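Local coordinates for protein lipid binding hydrolase (PDB 2IF6) that is of uncertain function but is probably a lipid-binding hydrolase of the permuted papain-like amidase family, at residues Asp9-Ile14 and Lys59-His64; Gly68-Arg73 and Ala178-Leu183. All blocks are in the same frame, centred on the assembly; numbering follows the deposited sequence.

Interaction 1: residues Asp9-Ile14 and Lys59-His64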
# COMPACT_ATOMS: atom_id res chain seq x y z
N ASP A 9 0.40 4.26 -11.03
CA ASP A 9 1.13 5.13 -10.09
C ASP A 9 0.78 4.68 -8.67
O ASP A 9 -0.40 4.38 -8.37
CB ASP A 9 0.75 6.63 -10.23
CG ASP A 9 1.20 7.23 -11.53
OD1 ASP A 9 1.94 6.55 -12.33
OD2 ASP A 9 0.79 8.39 -11.77
N ILE A 10 1.78 4.57 -7.82
CA ILE A 10 1.54 4.07 -6.47
C ILE A 10 1.59 5.26 -5.55
O ILE A 10 2.56 6.01 -5.57
CB ILE A 10 2.57 3.00 -6.06
CG1 ILE A 10 2.61 1.88 -7.14
CG2 ILE A 10 2.22 2.43 -4.67
CD1 ILE A 10 3.80 0.87 -6.99
N ILE A 11 0.55 5.43 -4.74
CA ILE A 11 0.41 6.63 -3.94
C ILE A 11 0.44 6.28 -2.45
O ILE A 11 -0.09 5.24 -2.07
CB ILE A 11 -0.89 7.41 -4.36
CG1 ILE A 11 -0.95 8.79 -3.66
CG2 ILE A 11 -2.14 6.56 -4.18
CD1 ILE A 11 -1.90 9.78 -4.29
N PHE A 12 1.03 7.15 -1.62
CA PHE A 12 1.28 6.83 -0.21
C PHE A 12 0.78 8.01 0.63
O PHE A 12 0.82 9.16 0.17
CB PHE A 12 2.79 6.63 0.04
CG PHE A 12 3.42 5.52 -0.79
CD1 PHE A 12 3.66 4.29 -0.21
CD2 PHE A 12 3.78 5.71 -2.13
CE1 PHE A 12 4.22 3.25 -0.97
CE2 PHE A 12 4.36 4.63 -2.89
CZ PHE A 12 4.59 3.46 -2.28
N GLN A 13 0.30 7.72 1.84
CA GLN A 13 -0.18 8.75 2.72
C GLN A 13 -0.00 8.26 4.16
O GLN A 13 0.33 7.10 4.40
CB GLN A 13 -1.66 9.06 2.43
CG GLN A 13 -2.62 7.93 2.86
CD GLN A 13 -4.09 8.18 2.57
OE1 GLN A 13 -4.90 7.36 2.97
NE2 GLN A 13 -4.45 9.29 1.91
N ILE A 14 -0.29 9.17 5.09
CA ILE A 14 -0.36 8.86 6.51
C ILE A 14 -1.81 8.58 6.84
O ILE A 14 -2.67 9.49 6.80
CB ILE A 14 0.08 10.06 7.39
CG1 ILE A 14 1.46 10.59 6.99
CG2 ILE A 14 0.05 9.67 8.87
CD1 ILE A 14 1.77 11.91 7.69
N LYS A 59 -9.52 12.64 -5.29
CA LYS A 59 -9.66 13.80 -4.43
C LYS A 59 -10.03 13.33 -3.03
O LYS A 59 -9.43 13.77 -2.06
CB LYS A 59 -10.68 14.80 -4.98
CG LYS A 59 -10.89 15.99 -4.03
CD LYS A 59 -12.02 16.94 -4.52
CE LYS A 59 -12.45 17.87 -3.36
NZ LYS A 59 -13.12 17.06 -2.31
N GLN A 60 -10.98 12.40 -2.94
CA GLN A 60 -11.43 11.88 -1.64
C GLN A 60 -10.30 11.06 -0.93
O GLN A 60 -10.07 11.17 0.29
CB GLN A 60 -12.71 11.06 -1.83
CG GLN A 60 -13.12 10.11 -0.72
CD GLN A 60 -14.25 9.17 -1.16
OE1 GLN A 60 -15.12 9.57 -1.96
NE2 GLN A 60 -14.22 7.92 -0.68
N TRP A 61 -9.60 10.24 -1.70
CA TRP A 61 -8.46 9.49 -1.16
C TRP A 61 -7.42 10.39 -0.48
O TRP A 61 -6.95 10.11 0.61
CB TRP A 61 -7.79 8.66 -2.25
CG TRP A 61 -6.86 7.64 -1.69
CD1 TRP A 61 -7.17 6.37 -1.30
CD2 TRP A 61 -5.46 7.83 -1.39
NE1 TRP A 61 -6.04 5.73 -0.81
CE2 TRP A 61 -4.98 6.61 -0.88
CE3 TRP A 61 -4.58 8.92 -1.52
CZ2 TRP A 61 -3.66 6.45 -0.48
CZ3 TRP A 61 -3.26 8.74 -1.16
CH2 TRP A 61 -2.81 7.51 -0.63
N ILE A 62 -7.04 11.49 -1.15
CA ILE A 62 -5.98 12.35 -0.64
C ILE A 62 -6.43 13.08 0.64
O ILE A 62 -5.63 13.28 1.57
CB ILE A 62 -5.57 13.41 -1.68
CG1 ILE A 62 -4.85 12.72 -2.85
CG2 ILE A 62 -4.72 14.54 -1.01
CD1 ILE A 62 -4.57 13.65 -4.06
N ALA A 63 -7.70 13.47 0.64
CA ALA A 63 -8.32 14.24 1.74
C ALA A 63 -8.33 13.40 3.02
O ALA A 63 -8.27 13.93 4.12
CB ALA A 63 -9.77 14.62 1.35
N HIS A 64 -8.41 12.09 2.85
CA HIS A 64 -8.41 11.18 3.99
C HIS A 64 -7.03 11.03 4.67
O HIS A 64 -6.94 10.56 5.81
CB HIS A 64 -8.95 9.81 3.57
CG HIS A 64 -10.45 9.72 3.58
ND1 HIS A 64 -11.16 9.06 2.60
CD2 HIS A 64 -11.37 10.17 4.47
CE1 HIS A 64 -12.45 9.13 2.87
NE2 HIS A 64 -12.61 9.80 4.00
O HOH W 1 -3.14 11.93 1.28
O HOH W 2 -7.29 7.57 1.97
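Trp61 of helix 58-63 meets the side chains of Ile11 and Gln13 tip to tip, its indole held between them, one on each face. Ile11 lies under the six-membered ring: CG2 sits 3.9 Å from the centroid of that Trp61 ring, a CH-pi contact over the face, while Ile11 CG1 comes to 3.4 Å from Trp61 CZ3 near the rim. On the opposite face the carboxamide of Gln13 is stacked on the indole, the two planes only 14° apart, with Gln13 NE2 3.3 Å from Trp61 CZ3. Gln13 CG lies between the backbone N and the carbonyl carbon (chi1 71°), and the extended chain beyond it carries the amide out over the ring. The amide nitrogen also bonds to the backbone, Gln13 NE2 to Trp61 O at 2.9 Å with an N-H...O angle of 154°, the acceptor close to the amide plane. Two waters help to fix the amide rotation: one accepts from Gln13 NE2 and donates to Ile62 O, the other donates to Gln13 OE1 and Trp61 O. Phe12 C lies at the ring edge, 3.8 Å from Trp61 CH2. Beyond the contact, Trp61 meets the ring of His33, and its NE1 bonds weakly to Glu48. With Cys112 these are placed as a possible Cys-His-Glu catalytic triad, so this helix-on-sheet packing sets Trp61 beside the probable active site of a permuted papain-like fold.

Interaction 2: residues Gly68-Arg73 and Ala178-Leu183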
# COMPACT_ATOMS: atom_id res chain seq x y z
N GLY A 68 -3.49 15.95 4.43
CA GLY A 68 -3.58 15.89 2.97
C GLY A 68 -2.27 15.52 2.27
O GLY A 68 -2.16 15.70 1.04
N LYS A 69 -1.27 15.05 3.03
CA LYS A 69 0.06 14.80 2.48
C LYS A 69 0.04 13.52 1.65
O LYS A 69 -0.65 12.55 2.00
CB LYS A 69 1.10 14.62 3.57
CG LYS A 69 1.33 15.86 4.40
CD LYS A 69 2.47 15.56 5.37
CE LYS A 69 2.78 16.76 6.21
NZ LYS A 69 4.04 16.50 6.99
N TYR A 70 0.80 13.52 0.55
CA TYR A 70 0.91 12.32 -0.27
C TYR A 70 2.17 12.41 -1.12
O TYR A 70 2.72 13.51 -1.35
CB TYR A 70 -0.36 12.09 -1.16
CG TYR A 70 -0.53 13.09 -2.29
CD1 TYR A 70 0.01 12.82 -3.56
CD2 TYR A 70 -1.20 14.30 -2.10
CE1 TYR A 70 -0.13 13.74 -4.60
CE2 TYR A 70 -1.37 15.23 -3.13
CZ TYR A 70 -0.82 14.95 -4.38
OH TYR A 70 -0.97 15.87 -5.39
N VAL A 71 2.62 11.25 -1.57
CA VAL A 71 3.74 11.17 -2.51
C VAL A 71 3.37 10.06 -3.47
O VAL A 71 2.68 9.09 -3.07
CB VAL A 71 5.08 10.86 -1.81
CG1 VAL A 71 4.99 9.61 -0.96
CG2 VAL A 71 6.24 10.73 -2.84
N VAL A 72 3.79 10.20 -4.72
CA VAL A 72 3.43 9.25 -5.76
C VAL A 72 4.68 8.68 -6.39
O VAL A 72 5.57 9.43 -6.77
CB VAL A 72 2.59 9.93 -6.87
CG1 VAL A 72 2.22 8.92 -7.92
CG2 VAL A 72 1.29 10.56 -6.27
N ARG A 73 4.75 7.35 -6.52
CA ARG A 73 5.87 6.71 -7.22
C ARG A 73 5.38 6.09 -8.53
O ARG A 73 4.22 5.67 -8.64
CB ARG A 73 6.48 5.61 -6.34
CG ARG A 73 6.98 6.15 -5.00
CD ARG A 73 8.39 6.71 -5.14
NE ARG A 73 9.42 5.72 -4.88
CZ ARG A 73 10.72 6.01 -4.87
NH1 ARG A 73 11.13 7.26 -5.12
NH2 ARG A 73 11.60 5.05 -4.64
N ALA A 178 5.24 12.74 -7.99
CA ALA A 178 4.42 13.78 -7.34
C ALA A 178 4.69 13.77 -5.87
O ALA A 178 4.90 12.70 -5.28
CB ALA A 178 2.97 13.56 -7.59
N LYS A 179 4.69 14.96 -5.26
CA LYS A 179 4.95 15.03 -3.84
C LYS A 179 4.33 16.25 -3.29
O LYS A 179 4.69 17.37 -3.69
CB LYS A 179 6.44 15.07 -3.54
CG LYS A 179 6.76 14.32 -2.30
CD LYS A 179 7.90 14.91 -1.55
CE LYS A 179 9.14 14.95 -2.38
NZ LYS A 179 10.04 15.81 -1.61
N GLU A 180 3.38 16.05 -2.38
CA GLU A 180 2.91 17.18 -1.55
C GLU A 180 3.13 16.74 -0.12
O GLU A 180 2.23 16.20 0.51
CB GLU A 180 1.43 17.46 -1.77
CG GLU A 180 1.09 17.91 -3.20
CD GLU A 180 1.37 19.37 -3.41
OE1 GLU A 180 1.36 20.13 -2.41
OE2 GLU A 180 1.57 19.77 -4.59
N TRP A 181 4.35 16.93 0.37
CA TRP A 181 4.70 16.41 1.65
C TRP A 181 5.75 17.28 2.36
O TRP A 181 6.90 16.90 2.42
CB TRP A 181 5.30 15.03 1.46
CG TRP A 181 5.25 14.21 2.70
CD1 TRP A 181 5.88 14.48 3.90
CD2 TRP A 181 4.53 12.99 2.90
NE1 TRP A 181 5.57 13.50 4.82
CE2 TRP A 181 4.74 12.58 4.23
CE3 TRP A 181 3.70 12.22 2.07
CZ2 TRP A 181 4.16 11.41 4.75
CZ3 TRP A 181 3.13 11.07 2.60
CH2 TRP A 181 3.37 10.67 3.93
N PRO A 182 5.35 18.45 2.90
CA PRO A 182 6.38 19.27 3.52
C PRO A 182 6.96 18.59 4.75
O PRO A 182 6.21 18.05 5.55
CB PRO A 182 5.64 20.55 3.92
CG PRO A 182 4.23 20.18 3.94
CD PRO A 182 4.02 19.08 2.95
N LEU A 183 8.28 18.59 4.88
CA LEU A 183 8.93 17.97 6.02
C LEU A 183 9.32 19.01 7.05
O LEU A 183 10.45 18.99 7.56
CB LEU A 183 10.15 17.15 5.59
CG LEU A 183 9.80 15.84 4.89
CD1 LEU A 183 10.97 15.45 4.02
CD2 LEU A 183 9.45 14.74 5.91
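Lys69 crosses the indole of Trp181 at about a right angle as it runs out to the backbone of Pro182. Lys69 CB starts over the rim of the indole, 3.8 Å from Trp181 CE3. It also approaches the carbonyl oxygen of Glu180. With CG anti to the carbonyl carbon (chi1 -65°) and the chain extended from there, CG passes Glu180 O more loosely. CD then settles over the five-membered ring of Trp181, 3.8 Å from its centroid and 9° off the normal, a CH-pi contact. CE skirts Pro182 CD, and at the tip Lys69 NZ donates to Pro182 O at 3.0 Å, approaching nearly along the C=O axis. The extended aliphatic chain thus lies against an aromatic face while its ammonium group is bound to a carbonyl.

Where the strand begins, Tyr70 and Glu180 form a hydrogen-bonded antiparallel pair, with Tyr70 N to Glu180 O at 3.0 Å and Glu180 N to Tyr70 O at 2.8 Å. Their side chains run side by side in the same direction, Tyr70 OH lying 3.6 Å from Glu180 CG. Val72 N to Ala178 O continues the ladder, and Val72 CG2 packs 3.7 Å from Ala178 CB on the face that carries Tyr70. Between these pairs, Val71 and Lys179 make a non-hydrogen-bonded pair whose side chains leave the other face together. Trp181 also meets Tyr31 edge-to-face. The arrangement is an antiparallel beta ladder by which strand 174-180 forms the outermost strand of the six-stranded antiparallel sheet, next to strand 70-75.

In the fold
From the N terminus, strand 10-13 enters the sheet first. The chain then passes through helix 20-27 and the strands 33-40, 43-49 and 53-57 before helix 58-63 returns to it, closing interaction 1. Shortly afterwards strand 70-75 pairs with strand 10-13 on the edge away from strand 33-40 and opens interaction 2, which closes only when strand 174-180 comes back after an excursion of about a hundred residues that contains several helices. The two loops therefore follow in series, neither nested nor crossed. Their centres lie about 9 Å apart and they meet directly through Ile10 with Arg73 and Phe12 with Val71, where backbone hydrogen bonding is probable. Together they tie helix 58-63 and the C-terminal strand to one sheet.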